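Local coordinates for nuclear protein localization protein 4 homolog (Drosophila melanogaster, PDB 4RV0) that probably belongs to a complex that binds ubiquitinated proteins and is needed to export misfolded proteins from the ER for degradation by the proteasome, at residues I25-Y35 against E58-G68. Numbering follows the deposited sequence.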
loop_
_atom_site.group_PDB
_atom_site.type_symbol
_atom_site.label_atom_id
_atom_site.label_comp_id
_atom_site.label_asym_id
_atom_site.label_seq_id
_atom_site.Cartn_x
_atom_site.Cartn_y
_atom_site.Cartn_z
ATOM N N ILE B 25 -15.889 -13.673 1.612
ATOM C CA ILE B 25 -17.074 -13.933 2.418
ATOM C C ILE B 25 -18.352 -13.633 1.630
ATOM O O ILE B 25 -18.387 -12.727 0.798
ATOM C CB ILE B 25 -17.007 -13.131 3.745
ATOM C CG1 ILE B 25 -18.193 -13.457 4.646
ATOM C CG2 ILE B 25 -16.911 -11.629 3.479
ATOM C CD1 ILE B 25 -18.072 -12.838 6.025
ATOM N N SER B 26 -19.402 -14.411 1.879
ATOM C CA SER B 26 -20.689 -14.144 1.259
ATOM C C SER B 26 -21.237 -12.836 1.798
ATOM O O SER B 26 -21.189 -12.592 2.999
ATOM C CB SER B 26 -21.681 -15.289 1.487
ATOM O OG SER B 26 -22.940 -14.974 0.915
ATOM N N PRO B 27 -21.718 -11.963 0.899
ATOM C CA PRO B 27 -22.355 -10.697 1.278
ATOM C C PRO B 27 -23.651 -10.917 2.045
ATOM O O PRO B 27 -24.156 -9.988 2.683
ATOM C CB PRO B 27 -22.647 -10.025 -0.075
ATOM C CG PRO B 27 -22.635 -11.127 -1.067
ATOM C CD PRO B 27 -21.650 -12.132 -0.564
ATOM N N LYS B 28 -24.176 -12.135 1.988
ATOM C CA LYS B 28 -25.380 -12.464 2.734
ATOM C C LYS B 28 -25.000 -13.020 4.099
ATOM O O LYS B 28 -25.870 -13.363 4.898
ATOM C CB LYS B 28 -26.242 -13.454 1.949
ATOM C CG LYS B 28 -26.747 -12.846 0.642
ATOM C CD LYS B 28 -27.152 -13.896 -0.374
ATOM C CE LYS B 28 -27.845 -13.251 -1.585
ATOM N NZ LYS B 28 -29.204 -12.716 -1.287
ATOM N N SER B 29 -23.701 -13.118 4.377
ATOM C CA SER B 29 -23.291 -13.441 5.740
ATOM C C SER B 29 -23.489 -12.211 6.594
ATOM O O SER B 29 -23.726 -11.102 6.097
ATOM C CB SER B 29 -21.826 -13.882 5.831
ATOM O OG SER B 29 -21.623 -15.118 5.191
ATOM N N ASN B 30 -23.400 -12.426 7.894
ATOM C CA ASN B 30 -23.584 -11.375 8.857
ATOM C C ASN B 30 -22.241 -10.855 9.351
ATOM O O ASN B 30 -21.211 -11.507 9.153
ATOM C CB ASN B 30 -24.414 -11.914 10.002
ATOM C CG ASN B 30 -23.762 -13.104 10.645
ATOM O OD1 ASN B 30 -22.893 -12.949 11.502
ATOM N ND2 ASN B 30 -24.133 -14.308 10.199
ATOM N N LEU B 31 -22.250 -9.694 9.998
ATOM C CA LEU B 31 -21.014 -9.089 10.476
ATOM C C LEU B 31 -20.258 -9.935 11.510
ATOM O O LEU B 31 -19.023 -9.888 11.557
ATOM C CB LEU B 31 -21.259 -7.675 11.012
ATOM C CG LEU B 31 -21.552 -6.565 9.993
ATOM C CD1 LEU B 31 -21.722 -5.219 10.701
ATOM C CD2 LEU B 31 -20.480 -6.477 8.927
ATOM N N LYS B 32 -20.972 -10.678 12.359
ATOM C CA LYS B 32 -20.284 -11.565 13.296
ATOM C C LYS B 32 -19.433 -12.595 12.583
ATOM O O LYS B 32 -18.329 -12.910 13.028
ATOM C CB LYS B 32 -21.240 -12.291 14.252
ATOM C CG LYS B 32 -20.473 -13.287 15.134
ATOM C CD LYS B 32 -21.309 -13.860 16.249
ATOM C CE LYS B 32 -20.523 -14.861 17.086
ATOM N NZ LYS B 32 -20.100 -16.100 16.377
ATOM N N HIS B 33 -19.944 -13.125 11.479
ATOM C CA HIS B 33 -19.179 -14.090 10.718
ATOM C C HIS B 33 -17.897 -13.468 10.184
ATOM O O HIS B 33 -16.867 -14.136 10.123
ATOM C CB HIS B 33 -20.014 -14.707 9.594
ATOM C CG HIS B 33 -19.292 -15.775 8.830
ATOM N ND1 HIS B 33 -19.265 -15.813 7.460
ATOM C CD2 HIS B 33 -18.558 -16.829 9.255
ATOM C CE1 HIS B 33 -18.548 -16.859 7.058
ATOM N NE2 HIS B 33 -18.105 -17.480 8.139
ATOM N N LEU B 34 -17.958 -12.192 9.806
ATOM C CA LEU B 34 -16.767 -11.474 9.356
ATOM C C LEU B 34 -15.759 -11.413 10.495
ATOM O O LEU B 34 -14.572 -11.710 10.312
ATOM C CB LEU B 34 -17.115 -10.064 8.866
ATOM C CG LEU B 34 -15.968 -9.151 8.410
ATOM C CD1 LEU B 34 -15.188 -9.739 7.234
ATOM C CD2 LEU B 34 -16.509 -7.760 8.040
ATOM N N TYR B 35 -16.244 -11.050 11.677
ATOM C CA TYR B 35 -15.397 -11.010 12.866
ATOM C C TYR B 35 -14.789 -12.383 13.154
ATOM O O TYR B 35 -13.589 -12.492 13.427
ATOM C CB TYR B 35 -16.168 -10.484 14.073
ATOM C CG TYR B 35 -16.185 -8.971 14.214
ATOM C CD1 TYR B 35 -15.303 -8.331 15.064
ATOM C CD2 TYR B 35 -17.095 -8.188 13.501
ATOM C CE1 TYR B 35 -15.322 -6.947 15.214
ATOM C CE2 TYR B 35 -17.125 -6.799 13.643
ATOM C CZ TYR B 35 -16.229 -6.189 14.499
ATOM O OH TYR B 35 -16.235 -4.814 14.656
ATOM N N GLU B 58 -17.538 2.089 13.993
ATOM C CA GLU B 58 -17.311 0.682 14.281
ATOM C C GLU B 58 -18.350 -0.181 13.581
ATOM O O GLU B 58 -19.534 0.154 13.543
ATOM C CB GLU B 58 -17.323 0.427 15.793
ATOM C CG GLU B 58 -16.960 -1.000 16.188
ATOM C CD GLU B 58 -16.792 -1.180 17.693
ATOM O OE1 GLU B 58 -16.688 -0.171 18.427
ATOM O OE2 GLU B 58 -16.759 -2.345 18.143
ATOM N N LEU B 59 -17.876 -1.270 12.983
ATOM C CA LEU B 59 -18.721 -2.344 12.492
ATOM C C LEU B 59 -19.142 -3.189 13.698
ATOM O O LEU B 59 -18.296 -3.614 14.488
ATOM C CB LEU B 59 -17.950 -3.211 11.495
ATOM C CG LEU B 59 -17.684 -2.776 10.044
ATOM C CD1 LEU B 59 -16.578 -1.747 9.935
ATOM C CD2 LEU B 59 -17.301 -3.982 9.216
ATOM N N GLN B 60 -20.443 -3.395 13.871
ATOM C CA GLN B 60 -20.944 -4.152 15.022
ATOM C C GLN B 60 -20.865 -5.670 14.837
ATOM O O GLN B 60 -21.402 -6.210 13.869
ATOM C CB GLN B 60 -22.383 -3.734 15.347
ATOM C CG GLN B 60 -22.522 -2.249 15.627
ATOM C CD GLN B 60 -21.580 -1.768 16.705
ATOM O OE1 GLN B 60 -20.729 -0.912 16.459
ATOM N NE2 GLN B 60 -21.745 -2.288 17.915
ATOM N N ALA B 61 -20.209 -6.361 15.765
ATOM C CA ALA B 61 -20.202 -7.824 15.752
ATOM C C ALA B 61 -21.632 -8.375 15.891
ATOM O O ALA B 61 -22.148 -8.485 17.003
ATOM C CB ALA B 61 -19.318 -8.348 16.870
ATOM N N SER B 62 -22.232 -8.734 14.752
ATOM C CA SER B 62 -23.660 -9.084 14.595
ATOM C C SER B 62 -24.152 -10.329 15.449
ATOM O O SER B 62 -23.797 -10.361 16.630
ATOM C CB SER B 62 -23.930 -9.162 13.084
ATOM O OG SER B 62 -24.330 -7.901 12.578
ATOM N N GLY B 63 -24.969 -11.312 15.015
ATOM C CA GLY B 63 -25.428 -11.685 13.683
ATOM C C GLY B 63 -26.654 -10.893 13.268
ATOM O O GLY B 63 -27.381 -10.357 14.105
ATOM N N SER B 64 -26.839 -10.818 11.953
ATOM C CA SER B 64 -27.923 -10.111 11.263
ATOM C C SER B 64 -27.750 -8.585 11.364
ATOM O O SER B 64 -28.589 -7.857 11.907
ATOM C CB SER B 64 -29.312 -10.543 11.761
ATOM O OG SER B 64 -29.529 -10.161 13.113
ATOM N N GLN B 65 -26.622 -8.139 10.833
ATOM C CA GLN B 65 -26.522 -6.943 10.031
ATOM C C GLN B 65 -25.760 -7.666 8.954
ATOM O O GLN B 65 -24.809 -8.377 9.266
ATOM C CB GLN B 65 -25.721 -5.824 10.690
ATOM C CG GLN B 65 -26.436 -5.186 11.882
ATOM C CD GLN B 65 -25.600 -4.131 12.590
ATOM O OE1 GLN B 65 -24.384 -4.058 12.409
ATOM N NE2 GLN B 65 -26.243 -3.345 13.446
ATOM N N LEU B 66 -26.176 -7.577 7.706
ATOM C CA LEU B 66 -25.496 -8.404 6.733
ATOM C C LEU B 66 -24.240 -7.695 6.263
ATOM O O LEU B 66 -24.153 -6.459 6.294
ATOM C CB LEU B 66 -26.416 -8.728 5.549
ATOM C CG LEU B 66 -27.746 -9.404 5.908
ATOM C CD1 LEU B 66 -28.582 -9.680 4.682
ATOM C CD2 LEU B 66 -27.494 -10.695 6.652
ATOM N N VAL B 67 -23.246 -8.498 5.895
ATOM C CA VAL B 67 -22.024 -7.991 5.292
ATOM C C VAL B 67 -22.380 -7.059 4.140
ATOM O O VAL B 67 -21.917 -5.919 4.075
ATOM C CB VAL B 67 -21.135 -9.149 4.796
ATOM C CG1 VAL B 67 -20.129 -8.664 3.761
ATOM C CG2 VAL B 67 -20.447 -9.827 5.973
ATOM N N GLY B 68 -23.250 -7.536 3.261
ATOM C CA GLY B 68 -23.614 -6.799 2.063
ATOM C C GLY B 68 -24.380 -5.498 2.229
ATOM O O GLY B 68 -24.450 -4.711 1.288
#
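Leu31 and Val67 carry the join between two helix starts in this ubiquitin-like domain of Npl4, where the first turn of helix 31-41 meets the loop leading into the short helix 67-70. The Leu31 side chain points into the loop 59-67. Leu31 CB sits 3.2 Å from Gln60 O and also touches Ser62 OG; from CG, held beside the backbone N and anti to the carbonyl carbon (chi1 -72°), the branches part. CD1 lies against Gln60 O and the Gln65 amide oxygen OE1, whereas Leu31 CD2 turns inward to Leu59 CD2 at 4.1 Å, the two leucines crossing at about a right angle. Leu34 CD2 meets the same Leu59 methyl. Val67 CG2 packs on Ile25 CD1 at 3.8 Å, and beyond the contact Val67 rests on Ile10 of strand 10-16.

Backbone bonds hold the two segments together around a single bridge between Asn30 and Leu66. Val67 N bonds to Ser29 O (2.7 Å), Gly68 N to Pro27 O, and Leu31 N to Gln65 O. Asn30, the N-cap of helix 31-41, receives His33 N on OD1 from above its amide plane.

At the far end, Tyr35 OH, which also hydrogen-bonds with Leu49 N, is modelled doubtfully close to Leu59 O, while Ala61 CB stands over the ring centre, 4.1 Å from the Tyr35 centroid, in a CH-pi contact.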